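Local coordinates for protein Tube (Drosophila melanogaster, PDB 1D2Z) that recruits the kinase Pelle to the plasma membrane through its death domain and activates it, relaying the Toll signal that sets embryonic dorsoventral polarity, at residues B[42-56]-B[102-116]. Residues are numbered along the deposited sequence; the frame is centred on the assembly and turned at random.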
# COMPACT_ATOMS: atom_id res chain seq x y z
N GLY B 42 -9.91 -10.76 -19.44
CA GLY B 42 -9.40 -10.98 -20.78
C GLY B 42 -8.25 -10.13 -21.27
O GLY B 42 -8.27 -9.64 -22.40
N MET B 43 -7.23 -9.96 -20.43
CA MET B 43 -6.06 -9.19 -20.82
C MET B 43 -5.09 -10.04 -21.63
O MET B 43 -4.98 -11.25 -21.41
CB MET B 43 -5.29 -8.69 -19.60
CG MET B 43 -5.91 -7.56 -18.82
SD MET B 43 -4.77 -7.06 -17.51
CE MET B 43 -5.10 -8.32 -16.27
N ASP B 44 -4.39 -9.40 -22.56
CA ASP B 44 -3.37 -10.07 -23.35
C ASP B 44 -2.16 -9.79 -22.45
O ASP B 44 -1.42 -8.83 -22.66
CB ASP B 44 -3.21 -9.38 -24.72
CG ASP B 44 -2.19 -10.07 -25.62
OD1 ASP B 44 -1.40 -10.92 -25.14
OD2 ASP B 44 -2.16 -9.75 -26.83
N VAL B 45 -2.05 -10.59 -21.40
CA VAL B 45 -1.00 -10.48 -20.39
C VAL B 45 0.40 -10.14 -20.86
O VAL B 45 1.01 -9.21 -20.34
CB VAL B 45 -0.95 -11.76 -19.52
CG1 VAL B 45 0.22 -11.71 -18.57
CG2 VAL B 45 -2.23 -11.89 -18.74
N GLN B 46 0.91 -10.89 -21.84
CA GLN B 46 2.25 -10.63 -22.35
C GLN B 46 2.36 -9.24 -22.97
O GLN B 46 3.34 -8.53 -22.73
CB GLN B 46 2.65 -11.72 -23.36
CG GLN B 46 2.91 -13.09 -22.71
CD GLN B 46 4.07 -13.07 -21.72
OE1 GLN B 46 5.11 -12.45 -21.97
NE2 GLN B 46 3.90 -13.75 -20.59
N ALA B 47 1.34 -8.84 -23.72
CA ALA B 47 1.31 -7.53 -24.35
C ALA B 47 1.15 -6.40 -23.33
O ALA B 47 1.60 -5.28 -23.55
CB ALA B 47 0.20 -7.47 -25.38
N CYS B 48 0.51 -6.72 -22.20
CA CYS B 48 0.27 -5.74 -21.13
C CYS B 48 1.38 -5.68 -20.08
O CYS B 48 1.37 -4.79 -19.22
CB CYS B 48 -1.05 -6.05 -20.42
SG CYS B 48 -2.55 -5.70 -21.37
N SER B 49 2.33 -6.62 -20.14
CA SER B 49 3.42 -6.69 -19.16
C SER B 49 4.46 -5.57 -19.18
O SER B 49 4.97 -5.18 -18.12
CB SER B 49 4.14 -8.04 -19.27
OG SER B 49 3.28 -9.12 -18.96
N GLY B 50 4.81 -5.10 -20.37
CA GLY B 50 5.80 -4.03 -20.49
C GLY B 50 5.39 -2.77 -19.74
O GLY B 50 4.22 -2.58 -19.43
N ALA B 51 6.37 -1.92 -19.44
CA ALA B 51 6.11 -0.67 -18.73
C ALA B 51 5.18 0.23 -19.55
O ALA B 51 5.44 0.49 -20.73
CB ALA B 51 7.42 0.05 -18.41
N GLY B 52 4.07 0.64 -18.94
CA GLY B 52 3.11 1.49 -19.62
C GLY B 52 2.33 0.78 -20.71
O GLY B 52 1.70 1.43 -21.55
N CYS B 53 2.37 -0.55 -20.70
CA CYS B 53 1.66 -1.34 -21.69
C CYS B 53 0.26 -1.75 -21.25
O CYS B 53 -0.52 -2.24 -22.06
CB CYS B 53 2.47 -2.59 -22.08
SG CYS B 53 3.95 -2.23 -23.04
N LEU B 54 -0.04 -1.58 -19.97
CA LEU B 54 -1.36 -1.93 -19.47
C LEU B 54 -2.22 -0.67 -19.34
O LEU B 54 -2.14 0.05 -18.34
CB LEU B 54 -1.28 -2.67 -18.12
CG LEU B 54 -2.47 -3.52 -17.65
CD1 LEU B 54 -2.08 -4.29 -16.41
CD2 LEU B 54 -3.70 -2.68 -17.37
N ASN B 55 -3.01 -0.39 -20.37
CA ASN B 55 -3.91 0.76 -20.36
C ASN B 55 -5.13 0.29 -19.59
O ASN B 55 -5.97 -0.42 -20.14
CB ASN B 55 -4.30 1.13 -21.80
CG ASN B 55 -5.06 2.45 -21.88
OD1 ASN B 55 -5.97 2.71 -21.09
ND2 ASN B 55 -4.69 3.28 -22.83
N PHE B 56 -5.21 0.65 -18.31
CA PHE B 56 -6.32 0.24 -17.45
C PHE B 56 -7.71 0.60 -17.98
O PHE B 56 -8.60 -0.25 -17.99
CB PHE B 56 -6.12 0.79 -16.03
CG PHE B 56 -7.14 0.29 -15.05
CD1 PHE B 56 -7.09 -1.02 -14.57
CD2 PHE B 56 -8.15 1.13 -14.59
CE1 PHE B 56 -8.02 -1.48 -13.66
CE2 PHE B 56 -9.09 0.67 -13.68
CZ PHE B 56 -9.03 -0.64 -13.21
N ASN B 102 -2.27 -17.18 -22.84
CA ASN B 102 -1.57 -15.96 -22.45
C ASN B 102 -2.48 -15.16 -21.53
O ASN B 102 -2.66 -13.95 -21.71
CB ASN B 102 -1.20 -15.15 -23.69
CG ASN B 102 -0.25 -15.88 -24.62
OD1 ASN B 102 0.94 -16.01 -24.33
ND2 ASN B 102 -0.78 -16.38 -25.74
N GLU B 103 -3.05 -15.84 -20.54
CA GLU B 103 -3.95 -15.22 -19.58
C GLU B 103 -3.36 -15.26 -18.17
O GLU B 103 -3.81 -14.53 -17.29
CB GLU B 103 -5.32 -15.90 -19.63
CG GLU B 103 -6.41 -15.25 -18.78
CD GLU B 103 -6.87 -13.90 -19.30
OE1 GLU B 103 -6.71 -13.62 -20.51
OE2 GLU B 103 -7.41 -13.12 -18.49
N ARG B 104 -2.35 -16.10 -17.98
CA ARG B 104 -1.68 -16.23 -16.68
C ARG B 104 -1.01 -14.91 -16.33
O ARG B 104 -0.12 -14.45 -17.05
CB ARG B 104 -0.61 -17.32 -16.75
CG ARG B 104 -1.11 -18.71 -17.08
CD ARG B 104 -1.73 -19.38 -15.87
NE ARG B 104 -1.90 -20.81 -16.07
CZ ARG B 104 -2.84 -21.36 -16.84
NH1 ARG B 104 -3.71 -20.59 -17.48
NH2 ARG B 104 -2.91 -22.67 -16.97
N PRO B 105 -1.39 -14.30 -15.20
CA PRO B 105 -0.81 -13.02 -14.77
C PRO B 105 0.70 -13.03 -14.58
O PRO B 105 1.29 -14.03 -14.17
CB PRO B 105 -1.54 -12.74 -13.46
CG PRO B 105 -1.87 -14.11 -12.95
CD PRO B 105 -2.34 -14.80 -14.19
N THR B 106 1.32 -11.89 -14.88
CA THR B 106 2.76 -11.72 -14.77
C THR B 106 3.13 -10.61 -13.78
O THR B 106 2.26 -9.85 -13.34
CB THR B 106 3.36 -11.34 -16.14
OG1 THR B 106 2.69 -10.19 -16.65
CG2 THR B 106 3.23 -12.50 -17.13
N VAL B 107 4.42 -10.52 -13.47
CA VAL B 107 4.94 -9.51 -12.55
C VAL B 107 4.69 -8.09 -13.07
O VAL B 107 4.44 -7.17 -12.29
CB VAL B 107 6.47 -9.70 -12.33
CG1 VAL B 107 7.04 -8.54 -11.52
CG2 VAL B 107 6.75 -11.02 -11.62
N GLY B 108 4.78 -7.92 -14.39
CA GLY B 108 4.57 -6.62 -15.01
C GLY B 108 3.12 -6.18 -14.91
O GLY B 108 2.83 -5.01 -14.68
N VAL B 109 2.20 -7.12 -15.11
CA VAL B 109 0.77 -6.85 -15.01
C VAL B 109 0.43 -6.55 -13.55
O VAL B 109 -0.34 -5.64 -13.26
CB VAL B 109 -0.08 -8.02 -15.54
CG1 VAL B 109 -1.51 -7.92 -15.06
CG2 VAL B 109 -0.05 -8.02 -17.07
N LEU B 110 1.03 -7.31 -12.63
CA LEU B 110 0.79 -7.11 -11.20
C LEU B 110 1.24 -5.71 -10.78
O LEU B 110 0.48 -4.98 -10.14
CB LEU B 110 1.53 -8.15 -10.37
CG LEU B 110 1.67 -7.86 -8.87
CD1 LEU B 110 0.31 -7.98 -8.18
CD2 LEU B 110 2.67 -8.82 -8.24
N LEU B 111 2.45 -5.33 -11.17
CA LEU B 111 3.01 -4.03 -10.82
C LEU B 111 2.10 -2.88 -11.26
O LEU B 111 1.79 -2.00 -10.47
CB LEU B 111 4.41 -3.84 -11.42
CG LEU B 111 5.02 -2.45 -11.23
CD1 LEU B 111 5.16 -2.15 -9.75
CD2 LEU B 111 6.39 -2.35 -11.92
N GLN B 112 1.67 -2.91 -12.52
CA GLN B 112 0.81 -1.86 -13.05
C GLN B 112 -0.56 -1.82 -12.37
O GLN B 112 -1.11 -0.74 -12.15
CB GLN B 112 0.68 -1.98 -14.56
CG GLN B 112 1.97 -1.60 -15.27
CD GLN B 112 1.94 -1.89 -16.75
OE1 GLN B 112 1.64 -1.01 -17.56
NE2 GLN B 112 2.28 -3.12 -17.12
N LEU B 113 -1.11 -2.98 -12.02
CA LEU B 113 -2.40 -3.02 -11.32
C LEU B 113 -2.22 -2.50 -9.89
O LEU B 113 -3.09 -1.81 -9.37
CB LEU B 113 -3.00 -4.44 -11.32
CG LEU B 113 -3.50 -4.95 -12.68
CD1 LEU B 113 -4.06 -6.35 -12.54
CD2 LEU B 113 -4.57 -4.01 -13.24
N LEU B 114 -1.08 -2.79 -9.27
CA LEU B 114 -0.81 -2.32 -7.90
C LEU B 114 -0.78 -0.79 -7.90
O LEU B 114 -1.34 -0.15 -7.01
CB LEU B 114 0.52 -2.87 -7.38
CG LEU B 114 0.59 -4.38 -7.10
CD1 LEU B 114 2.03 -4.77 -6.76
CD2 LEU B 114 -0.34 -4.73 -5.95
N VAL B 115 -0.17 -0.22 -8.93
CA VAL B 115 -0.06 1.23 -9.09
C VAL B 115 -1.44 1.85 -9.30
O VAL B 115 -1.77 2.87 -8.69
CB VAL B 115 0.88 1.59 -10.27
CG1 VAL B 115 0.86 3.11 -10.54
CG2 VAL B 115 2.30 1.12 -9.97
N GLN B 116 -2.26 1.22 -10.14
CA GLN B 116 -3.62 1.70 -10.42
C GLN B 116 -4.47 1.77 -9.14
O GLN B 116 -5.29 2.68 -8.98
CB GLN B 116 -4.31 0.78 -11.44
CG GLN B 116 -5.81 1.06 -11.65
CD GLN B 116 -6.08 2.42 -12.26
OE1 GLN B 116 -5.27 2.95 -13.03
NE2 GLN B 116 -7.24 2.99 -11.94
O HOH W 1 -10.12 -12.88 -17.56
O HOH W 2 -6.99 -10.72 -17.44
O HOH W 3 1.49 -14.80 -19.31
O HOH W 4 0.57 1.40 -17.06
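Gln112 of helix 107-116 reaches into the loop that follows the short helix 45-49 and helps to join two parts of the death-domain helical bundle of Tube. Starting at its root, Gln112 CB lies against the Leu54 side chain, 4.0 Å from Leu54 CD1. CG lies anti to the carbonyl carbon (chi1 -71°) and the chain runs on extended, which brings the amide carbon CD against Leu54 CB. There the amide divides its work. Gln112 OE1 accepts from Leu54 N at 3.0 Å, the donor tilted out of the carbonyl plane, and also accepts a hydrogen bond from a water that donates to Leu54 O as well. Gln112 NE2 donates to Cys48 O at 2.8 Å, in the plane of that carbonyl. Its other N-H points almost straight back to Gly108 O, one turn earlier. Gly108 O is thus gripped from opposite faces by Gln112 N and NE2. With OE1 held by Leu54 N and NE2 by two carbonyls, the amide is fixed in its rotation.

At Gly108 the backbones close to 4.3 Å between its CA and that of Ser49, and Gly108 CA makes a CA-H...O contact with Ser49 O. Deeper in, Val109 turns CG1 to Met43 CE and Leu54 CD1, while CG2 faces Val45 and Cys48. Leu113 CD2 continues the seam against Leu54 CD1 and Phe56 CD1, and the side chain also touches Leu35 of helix 31-38 and Trp95 of helix 87-96. At the far end Gln116 lies over one face of the Phe56 ring, CG almost above its centre and the amide stacked 12° from parallel. At the helix start, the N-cap Thr106 donates from OG1 to Ser49 OG at 2.6 Å; Ser49 OG in turn donates to Val45 O at 2.7 Å, from above the carbonyl plane.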